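Long-range contacts in Sso-CP2 metallo-carboxypetidase (Sulfolobus solfataricus, PDB 4MMO), which probably acts as a zinc-dependent carboxypeptidase of the M20 family, cutting residues from the C-terminal end of peptides: residues A[178-183]-A[374-379]; A[278-283]-A[311-316]. One frame throughout, in Å; residues are numbered along the deposited sequence.

Contact 1 (A[178-183]-A[374-379]); sequences GVKGLL and IPNSAG
Three acceptors grip Lys-180 NZ: the carbonyls of Leu-276 and Tyr-279 at the end of helix 269-278, and a water. At the hinge between the two domains of the M20 fold, strand 178-190 leaves here for the dimerisation domain while the loop 374-379 lies along its start. The lysine reaches across the loop with its chain extended beyond CG, CD passing Ala-378 O at 3.6 Å. The water accepts from NZ and donates to Ala-378 O at 2.9 Å. Two backbone bonds join the segments. Ser-377 N gives to Gly-178 O at 3.1 Å from above the carbonyl plane, whereas Lys-180 N gives to Gly-379 O at 3.2 Å within it. Gly-379 O takes a second bond, from Ser-377 OG, 67° out of its plane. An alanine at Ser-377 removes OG and with it this bond and the contact with Val-179 CG1, and would probably loosen the turn that presents Gly-379 O to the strand. Gly-178 sits where any side chain would collide with Pro-375 O. Asn-376 spreads its amide between Arg-348 NE, which donates to OD1, and two carbonyls facing ND2, those of Leu-277 and Ser-377. Lys-180 CG rests 3.8 Å from Asn-376 ND2.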
loop_
_atom_site.group_PDB
_atom_site.type_symbol
_atom_site.label_atom_id
_atom_site.label_comp_id
_atom_site.label_asym_id
_atom_site.label_seq_id
_atom_site.Cartn_x
_atom_site.Cartn_y
_atom_site.Cartn_z
ATOM N N GLY A 178 -24.311 14.426 -18.419
ATOM C CA GLY A 178 -22.881 14.666 -18.436
ATOM C C GLY A 178 -22.061 13.715 -17.588
ATOM O O GLY A 178 -22.573 12.739 -17.047
ATOM N N VAL A 179 -20.771 14.010 -17.483
ATOM C CA VAL A 179 -19.854 13.222 -16.673
ATOM C C VAL A 179 -18.745 14.100 -16.117
ATOM O O VAL A 179 -18.421 15.142 -16.685
ATOM C CB VAL A 179 -19.183 12.107 -17.500
ATOM C CG1 VAL A 179 -20.213 11.125 -18.014
ATOM C CG2 VAL A 179 -18.393 12.701 -18.662
ATOM N N LYS A 180 -18.153 13.670 -15.011
ATOM C CA LYS A 180 -16.935 14.293 -14.529
ATOM C C LYS A 180 -15.771 13.791 -15.371
ATOM O O LYS A 180 -15.823 12.686 -15.914
ATOM C CB LYS A 180 -16.708 13.971 -13.056
ATOM C CG LYS A 180 -17.661 14.695 -12.114
ATOM C CD LYS A 180 -17.176 14.607 -10.681
ATOM C CE LYS A 180 -18.199 15.144 -9.699
ATOM N NZ LYS A 180 -17.696 15.054 -8.294
ATOM N N GLY A 181 -14.737 14.614 -15.495
ATOM C CA GLY A 181 -13.539 14.230 -16.214
ATOM C C GLY A 181 -12.665 13.356 -15.341
ATOM O O GLY A 181 -13.032 13.045 -14.207
ATOM N N LEU A 182 -11.502 12.970 -15.856
ATOM C CA LEU A 182 -10.636 12.057 -15.131
ATOM C C LEU A 182 -9.167 12.180 -15.514
ATOM O O LEU A 182 -8.831 12.404 -16.675
ATOM C CB LEU A 182 -11.105 10.617 -15.351
ATOM C CG LEU A 182 -10.414 9.535 -14.522
ATOM C CD1 LEU A 182 -10.527 9.812 -13.031
ATOM C CD2 LEU A 182 -11.027 8.189 -14.851
ATOM N N LEU A 183 -8.305 12.023 -14.513
ATOM C CA LEU A 183 -6.863 11.963 -14.706
ATOM C C LEU A 183 -6.271 10.959 -13.721
ATOM O O LEU A 183 -6.254 11.214 -12.518
ATOM C CB LEU A 183 -6.235 13.343 -14.479
ATOM C CG LEU A 183 -4.706 13.402 -14.578
ATOM C CD1 LEU A 183 -4.249 13.126 -16.002
ATOM C CD2 LEU A 183 -4.168 14.740 -14.092
ATOM N N ILE A 374 -30.182 14.425 -13.630
ATOM C CA ILE A 374 -29.021 15.062 -13.007
ATOM C C ILE A 374 -28.087 15.628 -14.075
ATOM O O ILE A 374 -28.014 15.096 -15.183
ATOM C CB ILE A 374 -28.263 14.093 -12.083
ATOM C CG1 ILE A 374 -27.892 12.811 -12.830
ATOM C CG2 ILE A 374 -29.114 13.776 -10.866
ATOM C CD1 ILE A 374 -26.985 11.884 -12.040
ATOM N N PRO A 375 -27.379 16.722 -13.752
ATOM C CA PRO A 375 -26.563 17.404 -14.764
ATOM C C PRO A 375 -25.331 16.600 -15.184
ATOM O O PRO A 375 -24.793 16.829 -16.268
ATOM C CB PRO A 375 -26.152 18.701 -14.062
ATOM C CG PRO A 375 -26.181 18.373 -12.612
ATOM C CD PRO A 375 -27.281 17.371 -12.432
ATOM N N ASN A 376 -24.895 15.678 -14.332
ATOM C CA ASN A 376 -23.774 14.794 -14.646
ATOM C C ASN A 376 -23.646 13.709 -13.594
ATOM O O ASN A 376 -24.128 13.866 -12.474
ATOM C CB ASN A 376 -22.461 15.574 -14.730
ATOM C CG ASN A 376 -22.099 16.248 -13.419
ATOM O OD1 ASN A 376 -22.490 17.388 -13.166
ATOM N ND2 ASN A 376 -21.345 15.545 -12.580
ATOM N N SER A 377 -22.997 12.607 -13.957
ATOM C CA SER A 377 -22.746 11.526 -13.015
ATOM C C SER A 377 -21.544 11.868 -12.144
ATOM O O SER A 377 -20.735 12.728 -12.494
ATOM C CB SER A 377 -22.490 10.218 -13.763
ATOM O OG SER A 377 -21.432 10.366 -14.695
ATOM N N ALA A 378 -21.438 11.199 -11.003
ATOM C CA ALA A 378 -20.284 11.364 -10.130
ATOM C C ALA A 378 -19.076 10.694 -10.772
ATOM O O ALA A 378 -17.931 11.052 -10.497
ATOM C CB ALA A 378 -20.567 10.758 -8.767
ATOM N N GLY A 379 -19.349 9.724 -11.640
ATOM C CA GLY A 379 -18.308 8.959 -12.300
ATOM C C GLY A 379 -17.962 9.485 -13.678
ATOM O O GLY A 379 -18.354 10.597 -14.052
HETATM O O HOH W 1 -16.871 12.307 -8.088
#

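Contact 2 (A[278-283]-A[311-316]). With SO4 (sulfate ion), chain D.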
loop_
_atom_site.group_PDB
_atom_site.type_symbol
_atom_site.label_atom_id
_atom_site.label_comp_id
_atom_site.label_asym_id
_atom_site.label_seq_id
_atom_site.Cartn_x
_atom_site.Cartn_y
_atom_site.Cartn_z
ATOM N N THR A 278 -20.752 17.971 -7.972
ATOM C CA THR A 278 -20.173 19.275 -8.327
ATOM C C THR A 278 -18.692 19.451 -7.955
ATOM O O THR A 278 -18.000 20.266 -8.564
ATOM C CB THR A 278 -21.010 20.431 -7.690
ATOM O OG1 THR A 278 -22.350 20.376 -8.195
ATOM C CG2 THR A 278 -20.425 21.804 -7.997
ATOM N N TYR A 279 -18.198 18.699 -6.975
ATOM C CA TYR A 279 -16.825 18.900 -6.498
ATOM C C TYR A 279 -15.791 18.112 -7.308
ATOM O O TYR A 279 -15.932 16.899 -7.490
ATOM C CB TYR A 279 -16.682 18.498 -5.027
ATOM C CG TYR A 279 -17.466 19.329 -4.034
ATOM C CD1 TYR A 279 -18.253 20.398 -4.443
ATOM C CD2 TYR A 279 -17.410 19.040 -2.677
ATOM C CE1 TYR A 279 -18.966 21.151 -3.524
ATOM C CE2 TYR A 279 -18.117 19.779 -1.757
ATOM C CZ TYR A 279 -18.893 20.834 -2.183
ATOM O OH TYR A 279 -19.596 21.571 -1.258
ATOM N N PRO A 280 -14.734 18.793 -7.784
ATOM C CA PRO A 280 -13.612 18.031 -8.337
ATOM C C PRO A 280 -12.813 17.392 -7.201
ATOM O O PRO A 280 -12.945 17.847 -6.067
ATOM C CB PRO A 280 -12.785 19.098 -9.053
ATOM C CG PRO A 280 -13.069 20.352 -8.302
ATOM C CD PRO A 280 -14.504 20.248 -7.861
ATOM N N THR A 281 -12.015 16.366 -7.484
ATOM C CA THR A 281 -11.296 15.657 -6.427
ATOM C C THR A 281 -9.822 15.444 -6.729
ATOM O O THR A 281 -9.389 15.523 -7.877
ATOM C CB THR A 281 -11.897 14.261 -6.176
ATOM O OG1 THR A 281 -11.658 13.421 -7.315
ATOM C CG2 THR A 281 -13.392 14.359 -5.911
ATOM N N CYS A 282 -9.065 15.189 -5.667
ATOM C CA CYS A 282 -7.733 14.609 -5.758
ATOM C C CYS A 282 -7.691 13.455 -4.770
ATOM O O CYS A 282 -7.462 13.656 -3.580
ATOM C CB CYS A 282 -6.650 15.628 -5.411
ATOM S SG CYS A 282 -4.999 14.891 -5.231
ATOM N N ASN A 283 -7.929 12.249 -5.272
ATOM C CA ASN A 283 -8.070 11.072 -4.428
ATOM C C ASN A 283 -6.872 10.130 -4.533
ATOM O O ASN A 283 -6.299 9.955 -5.611
ATOM C CB ASN A 283 -9.350 10.334 -4.810
ATOM C CG ASN A 283 -9.570 9.086 -3.988
ATOM O OD1 ASN A 283 -9.875 9.161 -2.798
ATOM N ND2 ASN A 283 -9.429 7.929 -4.621
ATOM N N ARG A 311 -10.971 13.599 -10.224
ATOM C CA ARG A 311 -12.255 13.756 -10.901
ATOM C C ARG A 311 -12.437 15.230 -11.214
ATOM O O ARG A 311 -12.246 16.080 -10.345
ATOM C CB ARG A 311 -13.405 13.263 -10.030
ATOM C CG ARG A 311 -13.284 11.819 -9.605
ATOM C CD ARG A 311 -13.552 10.865 -10.749
ATOM N NE ARG A 311 -13.338 9.484 -10.329
ATOM C CZ ARG A 311 -13.831 8.420 -10.950
ATOM N NH1 ARG A 311 -14.583 8.560 -12.034
ATOM N NH2 ARG A 311 -13.574 7.208 -10.481
ATOM N N LEU A 312 -12.808 15.527 -12.454
ATOM C CA LEU A 312 -12.843 16.901 -12.938
ATOM C C LEU A 312 -14.251 17.350 -13.308
ATOM O O LEU A 312 -15.123 16.533 -13.604
ATOM C CB LEU A 312 -11.926 17.030 -14.153
ATOM C CG LEU A 312 -10.487 16.567 -13.912
ATOM C CD1 LEU A 312 -9.703 16.543 -15.214
ATOM C CD2 LEU A 312 -9.810 17.466 -12.887
ATOM N N VAL A 313 -14.459 18.663 -13.288
ATOM C CA VAL A 313 -15.737 19.260 -13.649
ATOM C C VAL A 313 -15.479 20.381 -14.649
ATOM O O VAL A 313 -14.353 20.868 -14.746
ATOM C CB VAL A 313 -16.472 19.814 -12.410
ATOM C CG1 VAL A 313 -16.728 18.701 -11.407
ATOM C CG2 VAL A 313 -15.673 20.938 -11.758
ATOM N N PRO A 314 -16.515 20.793 -15.398
ATOM C CA PRO A 314 -16.322 21.835 -16.413
ATOM C C PRO A 314 -15.764 23.115 -15.795
ATOM O O PRO A 314 -16.226 23.444 -14.707
ATOM C CB PRO A 314 -17.741 22.075 -16.940
ATOM C CG PRO A 314 -18.476 20.814 -16.652
ATOM C CD PRO A 314 -17.908 20.314 -15.358
ATOM N N ASN A 315 -14.815 23.819 -16.419
ATOM C CA ASN A 315 -14.237 23.495 -17.722
ATOM C C ASN A 315 -12.802 22.998 -17.582
ATOM O O ASN A 315 -11.925 23.393 -18.349
ATOM C CB ASN A 315 -14.250 24.742 -18.607
ATOM C CG ASN A 315 -15.658 25.205 -18.941
ATOM O OD1 ASN A 315 -16.467 24.437 -19.459
ATOM N ND2 ASN A 315 -15.961 26.462 -18.632
ATOM N N GLN A 316 -12.553 22.145 -16.594
ATOM C CA GLN A 316 -11.203 21.640 -16.368
ATOM C C GLN A 316 -10.754 20.741 -17.515
ATOM O O GLN A 316 -11.521 19.912 -18.007
ATOM C CB GLN A 316 -11.122 20.862 -15.058
ATOM C CG GLN A 316 -11.286 21.705 -13.809
ATOM C CD GLN A 316 -11.232 20.859 -12.558
ATOM O OE1 GLN A 316 -12.015 19.921 -12.401
ATOM N NE2 GLN A 316 -10.289 21.163 -11.669
HETATM S S SO4 D . -16.207 5.310 -13.559
HETATM O O1 SO4 D . -15.168 4.572 -12.850
HETATM O O2 SO4 D . -16.326 4.811 -14.939
HETATM O O3 SO4 D . -17.415 5.169 -12.736
HETATM O O4 SO4 D . -15.868 6.727 -13.630
#
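Where antiparallel strands 283-290 and 299-312 of the dimerisation domain draw together, the loop ahead of the first continues alongside the end of the second. The tight part centres on a pair of bonds between Thr-281 and Arg-311. Thr-281 N meets a lone pair of Arg-311 O at 2.9 Å, in the carbonyl plane. In return Arg-311 N gives to Thr-281 OG1 at 3.0 Å, so the hydroxyl takes up the backbone donor. With chi1 at 68°, OG1 also presses on Arg-311 CB at 3.2 Å, the two side chains running side by side. Pro-280 CB belongs here too, 3.3 Å from Arg-311 O. Gln-316 OE1 accepts from Val-313 N at 2.9 Å, bracing the turn beside Pro-280. Toward partly exposed Thr-278 the fit is looser: the side chains of Pro-280 and Val-313 cross obliquely, Pro-280 CD staying 4.1 Å from Val-313 CG2. Arg-311 bends at chi2 (-73°) and carries its guanidinium away from the loop, where NH2 bonds to Ser-198 OG of the second subunit. A sulfate, probably from the crystallisation liquor, lies at its edge, held also by Thr-380 N of the same chain and by His-197 NE2 of the second subunit, consistent with an anion-binding pocket. Arg-311 NH1 reaches SO4 O4 at 2.7 Å.

In the fold
From the N terminus the chain builds much of the zinc-binding domain before strand 178-190 starts at contact 1. It then passes through the dimerisation domain, where helix 269-278 leads into 278-283; strands 283-290 and 299-312 follow, and 311-316 returns to close the short loop of contact 2. Only much later does 374-379 close the long loop of contact 1, so contact 2 is nested inside it. Strands 178-190 and 299-312 are neighbours in one sheet, and Gly-181 N lies 2.7 Å from Leu-312 O, a probable hydrogen bond. Together the contacts tie the interdomain hinge to this sheet, and both touch the second subunit.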